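Local coordinates for protein beta-lactamase (Sebaldella termitidis, PDB 6N1N) that probably hydrolyses the ring of beta-lactam antibiotics to give substituted beta-amino acids, as a member of the class D beta-lactamase family, at residues L59-E64 against E114-Y119; L120-Y125 against E160-S165; N156-K161 against I171-M176. All blocks are in the same frame, centred on the assembly; numbering follows the deposited sequence. Where two conformers were deposited one is given.

Contact 1: L59-E64 against E114-Y119; sequences LIFLEE and EKYKEY
Ile60 lies over one face of the Tyr119 ring and forms the tight part of this contact. Helix 56-63, shortly after the predicted nucleophile Ser51, here packs on helix 113-122. Ile60 CG1 stands 3.9 Å from the ring centroid of Tyr119, a CH-pi contact offset toward the rim. This CG1 sits beside its own backbone N (chi1 -67°). The branch then runs on to CD1, which meets Tyr119 CB at 3.5 Å and also touches CE1 of Tyr116. The hydroxyl of Tyr116 comes to the edge of the Phe61 ring, in its plane, and is hydrogen-bonded to Asn57. Ile111 and Phe137 pack around this apolar side.

The other side is polar and wetter. Tyr119 OH donates a short hydrogen bond of 2.5 Å to Glu64 OE2, which accepts through its anti lone pair. The carboxylate and ring planes are 70° apart. Glu63 CG also packs against Tyr119 OH, but its carboxylate turns away to Thr168 and the backbone N of Ser165. Glu64 and Lys115 reach toward each other tip to tip without a direct salt bridge, since Glu64 OE2 and Lys115 NZ are 4.5 Å apart. A water bridges them, donating to Glu64 OE2 and accepting from Lys115 NZ. Lys115 NZ also pairs with Glu118 OE1. Glu64 OE2 thus receives two hydrogen bonds, from the phenol and the water. With the nearby ammonium, they would probably stabilise its negative charge.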
loop_
_atom_site.group_PDB
_atom_site.type_symbol
_atom_site.label_atom_id
_atom_site.label_comp_id
_atom_site.label_asym_id
_atom_site.label_seq_id
_atom_site.Cartn_x
_atom_site.Cartn_y
_atom_site.Cartn_z
ATOM N N LEU A 59 0.800 -11.577 -0.317
ATOM C CA LEU A 59 1.514 -12.510 0.561
ATOM C C LEU A 59 0.602 -13.650 0.978
ATOM O O LEU A 59 1.002 -14.822 0.966
ATOM C CB LEU A 59 2.036 -11.807 1.817
ATOM C CG LEU A 59 3.079 -10.692 1.669
ATOM C CD1 LEU A 59 3.197 -9.945 2.986
ATOM C CD2 LEU A 59 4.418 -11.223 1.246
ATOM N N ILE A 60 -0.639 -13.314 1.355
ATOM C CA ILE A 60 -1.554 -14.323 1.865
ATOM C C ILE A 60 -1.929 -15.301 0.758
ATOM O O ILE A 60 -1.955 -16.512 0.977
ATOM C CB ILE A 60 -2.795 -13.657 2.488
ATOM C CG1 ILE A 60 -2.414 -12.881 3.760
ATOM C CG2 ILE A 60 -3.861 -14.690 2.832
ATOM C CD1 ILE A 60 -3.507 -11.973 4.307
ATOM N N PHE A 61 -2.235 -14.794 -0.445
ATOM C CA PHE A 61 -2.600 -15.673 -1.556
ATOM C C PHE A 61 -1.511 -16.717 -1.831
ATOM O O PHE A 61 -1.812 -17.900 -2.045
ATOM C CB PHE A 61 -2.857 -14.855 -2.828
ATOM C CG PHE A 61 -4.242 -14.245 -2.928
ATOM C CD1 PHE A 61 -5.043 -14.055 -1.817
ATOM C CD2 PHE A 61 -4.719 -13.835 -4.156
ATOM C CE1 PHE A 61 -6.286 -13.484 -1.931
ATOM C CE2 PHE A 61 -5.969 -13.274 -4.281
ATOM C CZ PHE A 61 -6.754 -13.106 -3.171
ATOM N N LEU A 62 -0.241 -16.308 -1.839
ATOM C CA LEU A 62 0.824 -17.260 -2.106
ATOM C C LEU A 62 1.019 -18.219 -0.946
ATOM O O LEU A 62 1.146 -19.427 -1.151
ATOM C CB LEU A 62 2.123 -16.520 -2.424
ATOM C CG LEU A 62 2.026 -15.777 -3.747
ATOM C CD1 LEU A 62 3.074 -14.701 -3.800
ATOM C CD2 LEU A 62 2.195 -16.734 -4.940
ATOM N N GLU A 63 1.061 -17.700 0.283
ATOM C CA GLU A 63 1.313 -18.585 1.423
ATOM C C GLU A 63 0.206 -19.622 1.583
ATOM O O GLU A 63 0.474 -20.787 1.941
ATOM C CB GLU A 63 1.479 -17.766 2.702
ATOM C CG GLU A 63 2.089 -18.558 3.881
ATOM C CD GLU A 63 3.533 -18.961 3.654
ATOM O OE1 GLU A 63 4.172 -18.395 2.747
ATOM O OE2 GLU A 63 4.038 -19.827 4.411
ATOM N N GLU A 64 -1.038 -19.225 1.328
ATOM C CA GLU A 64 -2.196 -20.102 1.427
ATOM C C GLU A 64 -2.462 -20.908 0.159
ATOM O O GLU A 64 -3.451 -21.648 0.112
ATOM C CB GLU A 64 -3.448 -19.284 1.776
ATOM C CG GLU A 64 -3.436 -18.731 3.184
ATOM C CD GLU A 64 -3.312 -19.838 4.203
ATOM O OE1 GLU A 64 -4.144 -20.758 4.165
ATOM O OE2 GLU A 64 -2.374 -19.813 5.015
ATOM N N GLU A 114 -11.473 -16.601 9.588
ATOM C CA GLU A 114 -10.551 -16.775 10.716
ATOM C C GLU A 114 -9.095 -16.856 10.247
ATOM O O GLU A 114 -8.179 -16.403 10.949
ATOM C CB GLU A 114 -10.934 -18.014 11.513
ATOM C CG GLU A 114 -10.097 -18.220 12.768
ATOM C CD GLU A 114 -10.017 -16.977 13.639
ATOM O OE1 GLU A 114 -11.072 -16.345 13.881
ATOM O OE2 GLU A 114 -8.889 -16.631 14.066
ATOM N N LYS A 115 -8.853 -17.426 9.064
ATOM C CA LYS A 115 -7.496 -17.449 8.529
ATOM C C LYS A 115 -7.001 -16.042 8.232
ATOM O O LYS A 115 -5.852 -15.695 8.540
ATOM C CB LYS A 115 -7.461 -18.343 7.282
ATOM C CG LYS A 115 -6.104 -18.521 6.616
ATOM C CD LYS A 115 -5.063 -19.195 7.497
ATOM C CE LYS A 115 -5.400 -20.597 7.853
ATOM N NZ LYS A 115 -4.355 -21.135 8.791
ATOM N N TYR A 116 -7.849 -15.202 7.621
ATOM C CA TYR A 116 -7.478 -13.811 7.416
ATOM C C TYR A 116 -7.160 -13.124 8.735
ATOM O O TYR A 116 -6.167 -12.394 8.838
ATOM C CB TYR A 116 -8.602 -13.062 6.705
ATOM C CG TYR A 116 -8.434 -12.953 5.200
ATOM C CD1 TYR A 116 -7.334 -12.326 4.644
ATOM C CD2 TYR A 116 -9.413 -13.420 4.330
ATOM C CE1 TYR A 116 -7.185 -12.193 3.274
ATOM C CE2 TYR A 116 -9.270 -13.284 2.956
ATOM C CZ TYR A 116 -8.154 -12.672 2.426
ATOM O OH TYR A 116 -8.027 -12.553 1.049
ATOM N N LYS A 117 -7.982 -13.356 9.760
ATOM C CA LYS A 117 -7.715 -12.741 11.060
ATOM C C LYS A 117 -6.360 -13.161 11.611
ATOM O O LYS A 117 -5.661 -12.350 12.230
ATOM C CB LYS A 117 -8.823 -13.078 12.058
ATOM C CG LYS A 117 -10.105 -12.283 11.802
ATOM C CD LYS A 117 -11.230 -12.726 12.721
ATOM C CE LYS A 117 -12.498 -11.936 12.439
ATOM N NZ LYS A 117 -13.670 -12.474 13.178
ATOM N N GLU A 118 -5.960 -14.416 11.373
ATOM C CA GLU A 118 -4.635 -14.871 11.790
ATOM C C GLU A 118 -3.533 -14.063 11.129
ATOM O O GLU A 118 -2.571 -13.646 11.786
ATOM C CB GLU A 118 -4.443 -16.344 11.459
ATOM C CG GLU A 118 -5.240 -17.298 12.302
ATOM C CD GLU A 118 -5.068 -18.725 11.799
ATOM O OE1 GLU A 118 -4.097 -18.975 11.041
ATOM O OE2 GLU A 118 -5.900 -19.579 12.144
ATOM N N TYR A 119 -3.653 -13.829 9.813
ATOM C CA TYR A 119 -2.671 -13.020 9.108
ATOM C C TYR A 119 -2.694 -11.565 9.554
ATOM O O TYR A 119 -1.643 -10.935 9.680
ATOM C CB TYR A 119 -2.891 -13.127 7.595
ATOM C CG TYR A 119 -2.313 -14.397 7.010
ATOM C CD1 TYR A 119 -0.941 -14.545 6.849
ATOM C CD2 TYR A 119 -3.133 -15.455 6.643
ATOM C CE1 TYR A 119 -0.407 -15.707 6.312
ATOM C CE2 TYR A 119 -2.609 -16.619 6.103
ATOM C CZ TYR A 119 -1.247 -16.740 5.948
ATOM O OH TYR A 119 -0.735 -17.905 5.420
HETATM O O HOH W 1 -2.198 -21.543 6.927
#

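Contact 2: L120-Y125 against E160-S165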
loop_
_atom_site.group_PDB
_atom_site.type_symbol
_atom_site.label_atom_id
_atom_site.label_comp_id
_atom_site.label_asym_id
_atom_site.label_seq_id
_atom_site.Cartn_x
_atom_site.Cartn_y
_atom_site.Cartn_z
ATOM N N LEU A 120 -3.884 -10.999 9.792
ATOM C CA LEU A 120 -3.947 -9.618 10.259
ATOM C C LEU A 120 -3.269 -9.475 11.623
ATOM O O LEU A 120 -2.649 -8.438 11.890
ATOM C CB LEU A 120 -5.402 -9.147 10.293
ATOM C CG LEU A 120 -6.118 -9.144 8.937
ATOM C CD1 LEU A 120 -7.552 -8.672 9.101
ATOM C CD2 LEU A 120 -5.439 -8.294 7.859
ATOM N N LYS A 121 -3.329 -10.516 12.454
ATOM C CA LYS A 121 -2.619 -10.502 13.736
ATOM C C LYS A 121 -1.109 -10.594 13.526
ATOM O O LYS A 121 -0.341 -9.806 14.096
ATOM C CB LYS A 121 -3.128 -11.646 14.609
ATOM C CG LYS A 121 -2.456 -11.750 15.974
ATOM C CD LYS A 121 -3.126 -12.833 16.829
ATOM C CE LYS A 121 -2.239 -13.312 17.980
ATOM N NZ LYS A 121 -2.441 -12.534 19.237
ATOM N N GLU A 122 -0.671 -11.560 12.714
ATOM C CA GLU A 122 0.745 -11.709 12.389
ATOM C C GLU A 122 1.315 -10.422 11.821
ATOM O O GLU A 122 2.442 -10.023 12.156
ATOM C CB GLU A 122 0.883 -12.875 11.405
ATOM C CG GLU A 122 2.268 -13.140 10.821
ATOM C CD GLU A 122 3.205 -13.818 11.788
ATOM O OE1 GLU A 122 2.766 -14.155 12.905
ATOM O OE2 GLU A 122 4.389 -14.013 11.436
ATOM N N PHE A 123 0.545 -9.744 10.973
ATOM C CA PHE A 123 0.972 -8.545 10.270
ATOM C C PHE A 123 0.788 -7.262 11.087
ATOM O O PHE A 123 1.182 -6.184 10.609
ATOM C CB PHE A 123 0.185 -8.400 8.954
ATOM C CG PHE A 123 0.499 -9.428 7.913
ATOM C CD1 PHE A 123 1.563 -10.306 8.049
ATOM C CD2 PHE A 123 -0.293 -9.517 6.782
ATOM C CE1 PHE A 123 1.842 -11.246 7.066
ATOM C CE2 PHE A 123 -0.020 -10.462 5.804
ATOM C CZ PHE A 123 1.056 -11.320 5.963
ATOM N N ASN A 124 0.183 -7.337 12.280
ATOM C CA ASN A 124 -0.142 -6.140 13.063
ATOM C C ASN A 124 -0.868 -5.114 12.188
ATOM O O ASN A 124 -0.517 -3.938 12.124
ATOM C CB ASN A 124 1.125 -5.526 13.669
ATOM C CG ASN A 124 1.977 -6.543 14.370
ATOM O OD1 ASN A 124 1.575 -7.083 15.401
ATOM N ND2 ASN A 124 3.158 -6.821 13.815
ATOM N N TYR A 125 -1.892 -5.582 11.486
ATOM C CA TYR A 125 -2.448 -4.812 10.380
ATOM C C TYR A 125 -3.615 -3.991 10.892
ATOM O O TYR A 125 -4.789 -4.351 10.758
ATOM C CB TYR A 125 -2.834 -5.714 9.225
ATOM C CG TYR A 125 -2.927 -4.942 7.911
ATOM C CD1 TYR A 125 -1.797 -4.751 7.110
ATOM C CD2 TYR A 125 -4.102 -4.337 7.520
ATOM C CE1 TYR A 125 -1.863 -4.030 5.921
ATOM C CE2 TYR A 125 -4.184 -3.603 6.327
ATOM C CZ TYR A 125 -3.060 -3.468 5.529
ATOM O OH TYR A 125 -3.126 -2.734 4.371
ATOM N N GLU A 160 11.595 -9.611 6.431
ATOM C CA GLU A 160 11.055 -10.974 6.347
ATOM C C GLU A 160 10.836 -11.590 7.729
ATOM O O GLU A 160 11.137 -12.761 7.982
ATOM C CB GLU A 160 11.939 -11.851 5.448
ATOM C CG GLU A 160 12.139 -11.172 4.102
ATOM C CD GLU A 160 12.598 -12.054 2.962
ATOM O OE1 GLU A 160 12.741 -13.284 3.128
ATOM O OE2 GLU A 160 12.821 -11.467 1.893
ATOM N N LYS A 161 10.256 -10.793 8.630
ATOM C CA LYS A 161 10.000 -11.216 10.000
ATOM C C LYS A 161 8.749 -12.064 10.164
ATOM O O LYS A 161 8.628 -12.789 11.171
ATOM C CB LYS A 161 9.877 -9.989 10.906
ATOM C CG LYS A 161 11.196 -9.252 11.178
ATOM C CD LYS A 161 12.205 -10.130 11.884
ATOM C CE LYS A 161 12.982 -9.355 12.944
ATOM N NZ LYS A 161 13.797 -8.257 12.362
ATOM N N PHE A 162 7.804 -11.974 9.233
ATOM C CA PHE A 162 6.595 -12.772 9.321
ATOM C C PHE A 162 6.906 -14.225 8.981
ATOM O O PHE A 162 7.832 -14.517 8.225
ATOM C CB PHE A 162 5.536 -12.249 8.353
ATOM C CG PHE A 162 5.224 -10.780 8.496
ATOM C CD1 PHE A 162 4.968 -10.226 9.725
ATOM C CD2 PHE A 162 5.175 -9.957 7.375
ATOM C CE1 PHE A 162 4.672 -8.863 9.840
ATOM C CE2 PHE A 162 4.853 -8.588 7.487
ATOM C CZ PHE A 162 4.604 -8.061 8.717
HETATM N N MSE A 163 6.118 -15.137 9.537
HETATM C CA MSE A 163 6.297 -16.553 9.245
HETATM C C MSE A 163 5.659 -16.898 7.896
HETATM O O MSE A 163 4.531 -17.390 7.817
HETATM C CB MSE A 163 5.717 -17.405 10.377
HETATM C CG MSE A 163 6.405 -17.163 11.726
HETATM SE SE MSE A 163 8.336 -17.511 11.703
HETATM C CE MSE A 163 8.268 -19.353 11.063
ATOM N N LEU A 164 6.404 -16.607 6.833
ATOM C CA LEU A 164 6.008 -16.909 5.471
ATOM C C LEU A 164 7.182 -17.614 4.814
ATOM O O LEU A 164 8.320 -17.467 5.244
ATOM C CB LEU A 164 5.666 -15.645 4.668
ATOM C CG LEU A 164 4.709 -14.675 5.345
ATOM C CD1 LEU A 164 4.694 -13.321 4.633
ATOM C CD2 LEU A 164 3.312 -15.268 5.407
ATOM N N SER A 165 6.908 -18.315 3.719
ATOM C CA SER A 165 7.964 -19.040 3.035
ATOM C C SER A 165 8.869 -18.117 2.212
ATOM O O SER A 165 8.507 -17.002 1.829
ATOM C CB SER A 165 7.366 -20.097 2.108
ATOM O OG SER A 165 6.776 -19.468 0.980
#
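Phe123 lays ring atoms CD1 and CE1 over one face of the Phe162 ring, with CD1 3.5 Å above its plane and over the centre. The two rings are oblique, with planes at 48° and centroids 4.6 Å apart. Phe123 CE1 continues to CD1 of Leu164 at a looser 4.3 Å.

Beside the rings, the backbone N of Met163 (selenomethionine) donates to Glu122 OE2 over 2.8 Å. The bond is fairly straight at 165° and comes on the anti side of the carboxylate, tilted out of its plane. Glu122 CG lies anti to the backbone N (chi1 175°), and a bend at chi2 brings CD nearer the loop.

Further out, turns of the backbone shape both segments. Helix 113-122 closes with a Schellman motif, in which Asn124 has positive phi. Its end meets the loop between helices 147-159 and 166-175. In that loop Met163 is the centre of an inverse gamma turn, closed by Leu164 N to Phe162 O. Phe162 O also accepts from Tyr169 OH. Phe153 and Leu59 pack on Phe123, and Asn156 on Phe162. Between the two segments, apolar ring packing thus lies beside a single hydrogen bond, from a loop N-H to a carboxylate.

Contact 3: N156-K161 against I171-M176; sequences NLYEEK and IVKDIM
Lys173 reaches from helix 166-175 across to the C-terminal end of helix 147-159, ending between Tyr158 and Glu160. From CB, its CG lies beside the backbone N (chi1 -80°), and the chain beyond is extended. CG passes CD2 of Leu157 at 4.1 Å. CD comes within 3.7 Å of Glu160 OE2. CE touches three groups: CD2 of Leu157, the backbone O of Leu157 and Glu160 OE2. The Leu157 and Lys173 side chains run past one another the opposite way, and CG and CE of the lysine pack on Leu157 CD2.

The ammonium at the tip makes two bonds. Lys173 NZ donates to Glu160 OE2 over 2.7 Å in a salt bridge that uses the anti lone pair of the carboxylate. It also donates to the backbone O of Tyr158 at 2.9 Å, with a C=O...donor angle of 123° and the donor tilted 28° from the carbonyl plane. A positive charge here would be expected to suit the carbonyl end of a helix. On the buried side, Leu157 CD1 packs against the selenium of Met176 (selenomethionine) at 4.1 Å. Leu59 and Ile55 lie against Leu157 there. The ring of Tyr158 meets Tyr30 and Tyr206 edge-to-face, and Tyr206 joins this corner to strand 198-209 of the central sheet.

Glu160 has positive phi, and two backbone bonds lead back into the last turn: Glu160 N to Leu157 O and Lys161 N to Asn156 O. Helix 147-159 thus ends in a Schellman motif, and Lys173 of the next helix adds a bond to a carbonyl of its last turn.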
loop_
_atom_site.group_PDB
_atom_site.type_symbol
_atom_site.label_atom_id
_atom_site.label_comp_id
_atom_site.label_asym_id
_atom_site.label_seq_id
_atom_site.Cartn_x
_atom_site.Cartn_y
_atom_site.Cartn_z
ATOM N N ASN A 156 8.594 -4.941 8.507
ATOM C CA ASN A 156 8.576 -6.364 8.805
ATOM C C ASN A 156 8.586 -7.214 7.536
ATOM O O ASN A 156 9.167 -8.294 7.520
ATOM C CB ASN A 156 7.364 -6.697 9.678
ATOM C CG ASN A 156 7.600 -6.359 11.132
ATOM O OD1 ASN A 156 8.679 -6.602 11.660
ATOM N ND2 ASN A 156 6.605 -5.780 11.780
ATOM N N LEU A 157 7.894 -6.775 6.481
ATOM C CA LEU A 157 7.975 -7.472 5.199
ATOM C C LEU A 157 9.399 -7.443 4.653
ATOM O O LEU A 157 9.975 -8.490 4.289
ATOM C CB LEU A 157 6.964 -6.836 4.211
ATOM C CG LEU A 157 6.648 -7.489 2.868
ATOM C CD1 LEU A 157 5.514 -6.747 2.100
ATOM C CD2 LEU A 157 7.849 -7.592 1.975
ATOM N N TYR A 158 9.999 -6.249 4.615
ATOM C CA TYR A 158 11.370 -6.111 4.138
ATOM C C TYR A 158 12.342 -6.980 4.926
ATOM O O TYR A 158 13.224 -7.622 4.333
ATOM C CB TYR A 158 11.773 -4.639 4.206
ATOM C CG TYR A 158 13.219 -4.402 3.824
ATOM C CD1 TYR A 158 13.617 -4.442 2.500
ATOM C CD2 TYR A 158 14.170 -4.148 4.788
ATOM C CE1 TYR A 158 14.945 -4.240 2.136
ATOM C CE2 TYR A 158 15.481 -3.939 4.450
ATOM C CZ TYR A 158 15.868 -3.975 3.113
ATOM O OH TYR A 158 17.193 -3.764 2.788
ATOM N N GLU A 159 12.228 -6.991 6.250
ATOM C CA GLU A 159 13.094 -7.808 7.096
ATOM C C GLU A 159 12.716 -9.279 7.071
ATOM O O GLU A 159 13.460 -10.111 7.610
ATOM C CB GLU A 159 13.053 -7.277 8.529
ATOM C CG GLU A 159 13.822 -5.967 8.680
ATOM C CD GLU A 159 13.826 -5.423 10.100
ATOM O OE1 GLU A 159 12.971 -5.857 10.905
ATOM O OE2 GLU A 159 14.692 -4.571 10.399
ATOM N N GLU A 160 11.595 -9.611 6.431
ATOM C CA GLU A 160 11.055 -10.974 6.347
ATOM C C GLU A 160 10.836 -11.590 7.729
ATOM O O GLU A 160 11.137 -12.761 7.982
ATOM C CB GLU A 160 11.939 -11.851 5.448
ATOM C CG GLU A 160 12.139 -11.172 4.102
ATOM C CD GLU A 160 12.598 -12.054 2.962
ATOM O OE1 GLU A 160 12.741 -13.284 3.128
ATOM O OE2 GLU A 160 12.821 -11.467 1.893
ATOM N N LYS A 161 10.256 -10.793 8.630
ATOM C CA LYS A 161 10.000 -11.216 10.000
ATOM C C LYS A 161 8.749 -12.064 10.164
ATOM O O LYS A 161 8.628 -12.789 11.171
ATOM C CB LYS A 161 9.877 -9.989 10.906
ATOM C CG LYS A 161 11.196 -9.252 11.178
ATOM C CD LYS A 161 12.205 -10.130 11.884
ATOM C CE LYS A 161 12.982 -9.355 12.944
ATOM N NZ LYS A 161 13.797 -8.257 12.362
ATOM N N ILE A 171 8.609 -13.701 -4.427
ATOM C CA ILE A 171 7.656 -13.317 -5.461
ATOM C C ILE A 171 7.049 -11.950 -5.164
ATOM O O ILE A 171 6.959 -11.095 -6.047
ATOM C CB ILE A 171 6.567 -14.398 -5.604
ATOM C CG1 ILE A 171 7.133 -15.653 -6.276
ATOM C CG2 ILE A 171 5.399 -13.834 -6.367
ATOM C CD1 ILE A 171 6.255 -16.882 -6.114
ATOM N N VAL A 172 6.607 -11.713 -3.922
ATOM C CA VAL A 172 5.929 -10.449 -3.656
ATOM C C VAL A 172 6.903 -9.279 -3.754
ATOM O O VAL A 172 6.579 -8.245 -4.342
ATOM C CB VAL A 172 5.188 -10.483 -2.306
ATOM C CG1 VAL A 172 4.676 -9.099 -1.930
ATOM C CG2 VAL A 172 4.009 -11.464 -2.366
ATOM N N LYS A 173 8.132 -9.429 -3.239
ATOM C CA LYS A 173 9.094 -8.332 -3.386
ATOM C C LYS A 173 9.351 -8.001 -4.848
ATOM O O LYS A 173 9.592 -6.832 -5.193
ATOM C CB LYS A 173 10.412 -8.667 -2.663
ATOM C CG LYS A 173 10.345 -8.438 -1.143
ATOM C CD LYS A 173 11.615 -8.848 -0.428
ATOM C CE LYS A 173 11.616 -8.375 0.989
ATOM N NZ LYS A 173 12.855 -8.747 1.734
ATOM N N ASP A 174 9.269 -8.996 -5.736
ATOM C CA ASP A 174 9.503 -8.735 -7.150
ATOM C C ASP A 174 8.289 -8.063 -7.792
ATOM O O ASP A 174 8.428 -7.050 -8.492
ATOM C CB ASP A 174 9.860 -10.034 -7.868
ATOM C CG ASP A 174 10.231 -9.811 -9.317
ATOM O OD1 ASP A 174 11.263 -9.158 -9.581
ATOM O OD2 ASP A 174 9.499 -10.311 -10.184
ATOM N N ILE A 175 7.083 -8.586 -7.556
ATOM C CA ILE A 175 5.940 -7.987 -8.240
ATOM C C ILE A 175 5.677 -6.574 -7.739
ATOM O O ILE A 175 5.056 -5.771 -8.453
ATOM C CB ILE A 175 4.666 -8.853 -8.142
ATOM C CG1 ILE A 175 4.004 -8.819 -6.769
ATOM C CG2 ILE A 175 4.974 -10.268 -8.596
ATOM C CD1 ILE A 175 2.703 -9.682 -6.696
HETATM N N MSE A 176 6.141 -6.233 -6.532
HETATM C CA MSE A 176 5.951 -4.893 -5.993
HETATM C C MSE A 176 6.773 -3.797 -6.701
HETATM O O MSE A 176 6.495 -2.604 -6.531
HETATM C CB MSE A 176 6.291 -4.867 -4.501
HETATM C CG MSE A 176 5.263 -5.517 -3.638
HETATM SE SE MSE A 176 5.909 -5.533 -1.756
HETATM C CE MSE A 176 5.687 -3.632 -1.371
#

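How the contacts relate
Of the segments here, the one on helix 56-63 comes first in the chain. Contact 1 closes the long excursion from it to helix 113-122. The chain runs straight on into 120-125, and contact 2 closes a second loop by bringing 160-165 back to the end of that helix. Contact 3 closes the short loop that joins helices 147-159 and 166-175. It shares Glu160 and Lys161 with contact 2, and their spans cross without nesting. Contact 1 precedes both in series. Helix 56-63, one side of contact 1, also touches the segments of contacts 2 and 3: Glu63 meets Ser165, Leu59 meets Phe123 and Leu157, and Leu62 meets Val172. These four helices are thereby packed into one helical unit of the transpeptidase-like fold.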